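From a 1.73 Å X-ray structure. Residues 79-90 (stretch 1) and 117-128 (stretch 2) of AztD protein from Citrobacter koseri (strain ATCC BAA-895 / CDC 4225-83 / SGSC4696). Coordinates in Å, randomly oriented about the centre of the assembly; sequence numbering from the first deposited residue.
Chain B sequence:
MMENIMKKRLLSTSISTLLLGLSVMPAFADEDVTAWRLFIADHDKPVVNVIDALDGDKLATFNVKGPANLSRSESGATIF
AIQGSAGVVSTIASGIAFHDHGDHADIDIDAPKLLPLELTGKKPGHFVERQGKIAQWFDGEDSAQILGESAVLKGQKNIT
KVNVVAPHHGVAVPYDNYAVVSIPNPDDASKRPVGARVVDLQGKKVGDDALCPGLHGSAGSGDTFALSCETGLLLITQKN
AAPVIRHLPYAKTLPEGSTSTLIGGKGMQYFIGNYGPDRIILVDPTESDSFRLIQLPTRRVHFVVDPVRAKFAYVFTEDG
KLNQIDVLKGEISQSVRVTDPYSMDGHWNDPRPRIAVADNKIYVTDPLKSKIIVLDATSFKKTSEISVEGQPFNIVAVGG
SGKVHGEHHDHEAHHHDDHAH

Stretch 1 (79-90) IFAIQGSAGVVS
Stretch 2 117-128: LELTGKKPGHFV

Contact between residues 79-90 and 117-128 of AztD, two strand-turn-strand segments of one chain that together bury 731 Å². Backbone: strand 79-83 leads through residues 84-86, of helical phi/psi, and Gly87 (phi/psi 74/29) into strand 88-90; the hairpin is closed by Ala81 N to Ser90 O (2.9 Å), Ser90 N to Ala81 O (3.0 Å) and Gln83 N to Val88 O (3.0 Å), and its turn by Ala86 N to Gln83 O (3.0 Å). In the second segment, extended residues 117-120 pass through Gly121 (169/168), Lys122 (-73/124) and Lys123 (55/64) into strand 124-128.

Sheet pairing: strand 88-90 runs antiparallel to 117-120 (160°, axes 4.5 Å apart). Val89 faces Leu119 as the hydrogen-bonded pair (CA-CA 4.9 Å), with Val89 N to Leu119 O at 2.7 Å and Leu119 N to Val89 O at 3.0 Å; Val88 and Thr120 form the adjacent non-hydrogen-bonded pair (CA-CA 4.4 Å). Gly121 N to Gly87 O (3.1 Å, 167°) extends the ladder into the turns. The same carbonyls receive CA-H...O contacts: Val88 CA to Leu119 O 3.2 Å, Glu118 CA to Val89 O 3.3 Å, and Thr120 CA to Gly87 O 3.4 Å. Lys123 CA makes another with Gly84 O (3.5 Å).

Apolar packing: Val89 (chi1 t) and Leu119 (m, t) share one face of the sheet, CB to CB 4.0 Å. Pro124, ring C-gamma endo, loses 90 Å², the most of any residue here; its CB lies 3.6 Å from Val89 CG2 and 3.9 Å from Ile82 CG2, while its CG approaches Gln83 O at 3.5 Å. Ile82 (m, p) also places CD1 3.9 Å from Phe127 CB.

Aromatic contact: Phe80 (chi1 m, chi2 81°) and Phe127 (chi1 t, chi2 -84°) meet obliquely, centroids 4.7 Å apart and planes at 32°, with Phe80 CD1 3.4 Å from Phe127 CZ. Phe80 CB sits over a Phe127 face, 4.2 Å from the ring centroid, a CH-pi contact. Leu117 (t, p) brings CD2 to the Phe80 ring edge, 4.3 Å from CE2.

Polar side chains and water: on the face with Val88 and Thr120, Val88 (p) sets CG2 4.1 Å from Thr120 CG2 and 3.8 Å from Glu118 OE1. Gln83 (m, t, chi3 64°) donates NE2 to Ala81 O (3.0 Å) and Ser90 OG (2.9 Å), tying together its own hairpin. One water bridges Gly84 O and Lys123 N, 2.8 Å from each; another joins Ser90 OG (2.8 Å) to Glu118 OE2 (2.7 Å), linking side chains that do not meet directly.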

# COMPACT_ATOMS: atom_id res chain seq x y z
N ILE B 79 17.87 -0.22 2.60
CA ILE B 79 18.49 -1.53 2.40
C ILE B 79 19.43 -1.74 3.58
O ILE B 79 20.21 -0.85 3.91
CB ILE B 79 19.30 -1.60 1.09
CG1 ILE B 79 18.47 -1.15 -0.11
CG2 ILE B 79 19.89 -2.99 0.89
CD1 ILE B 79 17.29 -2.00 -0.38
N PHE B 80 19.35 -2.90 4.21
CA PHE B 80 20.24 -3.24 5.31
C PHE B 80 21.19 -4.35 4.88
O PHE B 80 20.78 -5.31 4.23
CB PHE B 80 19.44 -3.63 6.55
CG PHE B 80 18.70 -2.47 7.16
CD1 PHE B 80 17.49 -2.06 6.64
CD2 PHE B 80 19.24 -1.77 8.22
CE1 PHE B 80 16.82 -0.97 7.19
CE2 PHE B 80 18.57 -0.69 8.78
CZ PHE B 80 17.36 -0.29 8.25
N ALA B 81 22.46 -4.18 5.24
CA ALA B 81 23.53 -5.08 4.83
C ALA B 81 24.10 -5.70 6.10
O ALA B 81 24.87 -5.07 6.83
CB ALA B 81 24.60 -4.33 4.04
N ILE B 82 23.68 -6.93 6.37
CA ILE B 82 24.04 -7.64 7.59
C ILE B 82 25.36 -8.36 7.35
O ILE B 82 25.45 -9.20 6.44
CB ILE B 82 22.93 -8.62 8.01
CG1 ILE B 82 21.66 -7.89 8.48
CG2 ILE B 82 23.41 -9.50 9.16
CD1 ILE B 82 20.79 -7.27 7.39
N GLN B 83 26.36 -8.05 8.16
CA GLN B 83 27.72 -8.58 8.00
C GLN B 83 28.08 -9.41 9.23
O GLN B 83 28.71 -8.93 10.17
CB GLN B 83 28.69 -7.42 7.79
CG GLN B 83 28.35 -6.60 6.54
CD GLN B 83 28.78 -5.16 6.65
OE1 GLN B 83 29.96 -4.86 6.76
NE2 GLN B 83 27.80 -4.25 6.64
N GLY B 84 27.67 -10.68 9.21
CA GLY B 84 27.79 -11.51 10.40
C GLY B 84 29.20 -11.62 10.92
O GLY B 84 29.44 -11.52 12.12
N SER B 85 30.17 -11.80 10.02
CA SER B 85 31.55 -11.99 10.44
C SER B 85 32.22 -10.69 10.87
O SER B 85 33.23 -10.74 11.57
CB SER B 85 32.37 -12.64 9.32
OG SER B 85 32.44 -11.81 8.18
N ALA B 86 31.68 -9.55 10.47
CA ALA B 86 32.27 -8.26 10.79
C ALA B 86 31.64 -7.59 12.00
O ALA B 86 32.15 -6.56 12.45
CB ALA B 86 32.17 -7.32 9.58
N GLY B 87 30.55 -8.15 12.53
CA GLY B 87 29.92 -7.60 13.72
C GLY B 87 29.16 -6.31 13.51
O GLY B 87 29.05 -5.50 14.44
N VAL B 88 28.61 -6.09 12.32
CA VAL B 88 28.00 -4.81 12.01
C VAL B 88 26.88 -5.01 11.01
O VAL B 88 26.90 -5.94 10.20
CB VAL B 88 29.04 -3.81 11.45
CG1 VAL B 88 29.57 -4.30 10.10
CG2 VAL B 88 28.46 -2.41 11.34
N VAL B 89 25.89 -4.13 11.07
CA VAL B 89 24.87 -4.01 10.04
C VAL B 89 24.96 -2.58 9.51
O VAL B 89 24.89 -1.62 10.28
CB VAL B 89 23.46 -4.31 10.58
CG1 VAL B 89 22.43 -4.29 9.46
CG2 VAL B 89 23.45 -5.65 11.31
N SER B 90 25.14 -2.45 8.20
CA SER B 90 25.19 -1.16 7.54
C SER B 90 23.84 -0.87 6.92
O SER B 90 23.04 -1.78 6.67
CB SER B 90 26.26 -1.12 6.44
OG SER B 90 27.55 -1.34 6.98
N LEU B 117 23.79 5.30 10.01
CA LEU B 117 23.34 4.28 10.95
C LEU B 117 24.11 2.99 10.74
O LEU B 117 24.06 2.39 9.65
CB LEU B 117 21.84 4.02 10.81
CG LEU B 117 21.36 2.86 11.70
CD1 LEU B 117 21.35 3.30 13.15
CD2 LEU B 117 19.98 2.41 11.33
N GLU B 118 24.77 2.54 11.80
CA GLU B 118 25.33 1.20 11.89
C GLU B 118 24.81 0.55 13.16
O GLU B 118 24.70 1.22 14.20
CB GLU B 118 26.85 1.20 11.92
CG GLU B 118 27.54 1.65 10.66
CD GLU B 118 29.04 1.48 10.75
OE1 GLU B 118 29.54 1.23 11.87
OE2 GLU B 118 29.73 1.59 9.71
N LEU B 119 24.51 -0.73 13.09
CA LEU B 119 24.18 -1.54 14.25
C LEU B 119 25.34 -2.48 14.50
O LEU B 119 25.73 -3.23 13.61
CB LEU B 119 22.90 -2.35 14.03
CG LEU B 119 21.71 -1.58 13.45
CD1 LEU B 119 20.55 -2.53 13.21
CD2 LEU B 119 21.33 -0.46 14.40
N THR B 120 25.88 -2.46 15.72
CA THR B 120 27.04 -3.28 16.04
C THR B 120 26.74 -4.26 17.15
O THR B 120 25.97 -3.97 18.08
CB THR B 120 28.24 -2.41 16.42
OG1 THR B 120 27.93 -1.68 17.62
CG2 THR B 120 28.56 -1.44 15.30
N GLY B 121 27.32 -5.44 17.02
CA GLY B 121 27.20 -6.49 18.01
C GLY B 121 27.75 -7.76 17.42
O GLY B 121 28.00 -7.87 16.21
N LYS B 122 27.93 -8.75 18.29
CA LYS B 122 28.54 -10.00 17.87
C LYS B 122 27.59 -10.83 17.03
O LYS B 122 26.48 -11.15 17.46
CB LYS B 122 29.00 -10.78 19.10
CG LYS B 122 30.21 -10.14 19.78
CD LYS B 122 30.42 -10.62 21.22
CE LYS B 122 29.83 -9.64 22.24
NZ LYS B 122 30.55 -9.62 23.54
N LYS B 123 28.03 -11.18 15.81
CA LYS B 123 27.34 -12.08 14.89
C LYS B 123 25.91 -11.64 14.58
O LYS B 123 24.95 -12.37 14.89
CB LYS B 123 27.33 -13.50 15.45
CG LYS B 123 28.66 -14.23 15.28
CD LYS B 123 28.64 -15.63 15.87
CE LYS B 123 29.35 -15.70 17.21
NZ LYS B 123 30.81 -15.39 17.09
N PRO B 124 25.71 -10.48 13.95
CA PRO B 124 24.34 -10.12 13.55
C PRO B 124 23.75 -11.22 12.68
O PRO B 124 24.43 -11.81 11.83
CB PRO B 124 24.53 -8.81 12.78
CG PRO B 124 25.95 -8.78 12.38
CD PRO B 124 26.69 -9.50 13.48
N GLY B 125 22.49 -11.55 12.95
CA GLY B 125 21.80 -12.60 12.25
C GLY B 125 20.53 -12.09 11.61
O GLY B 125 20.57 -11.19 10.78
N HIS B 126 19.38 -12.63 12.03
CA HIS B 126 18.13 -12.38 11.32
C HIS B 126 17.66 -10.94 11.49
O HIS B 126 17.69 -10.37 12.57
CB HIS B 126 17.05 -13.34 11.79
CG HIS B 126 17.19 -14.71 11.22
ND1 HIS B 126 16.31 -15.23 10.29
CD2 HIS B 126 18.13 -15.67 11.41
CE1 HIS B 126 16.70 -16.45 9.95
NE2 HIS B 126 17.80 -16.74 10.62
N PHE B 127 17.23 -10.37 10.37
CA PHE B 127 16.70 -9.02 10.29
C PHE B 127 15.22 -9.13 9.95
O PHE B 127 14.85 -9.88 9.05
CB PHE B 127 17.45 -8.22 9.23
CG PHE B 127 16.83 -6.90 8.89
CD1 PHE B 127 15.80 -6.81 7.96
CD2 PHE B 127 17.32 -5.73 9.46
CE1 PHE B 127 15.25 -5.59 7.65
CE2 PHE B 127 16.77 -4.51 9.13
CZ PHE B 127 15.74 -4.44 8.23
N VAL B 128 14.38 -8.40 10.69
CA VAL B 128 12.95 -8.33 10.39
C VAL B 128 12.53 -6.87 10.44
O VAL B 128 12.77 -6.19 11.44
CB VAL B 128 12.09 -9.15 11.36
CG1 VAL B 128 10.61 -9.01 10.98
CG2 VAL B 128 12.48 -10.61 11.36
O HOH W 1 30.59 -10.91 14.59
O HOH W 2 28.33 1.25 7.48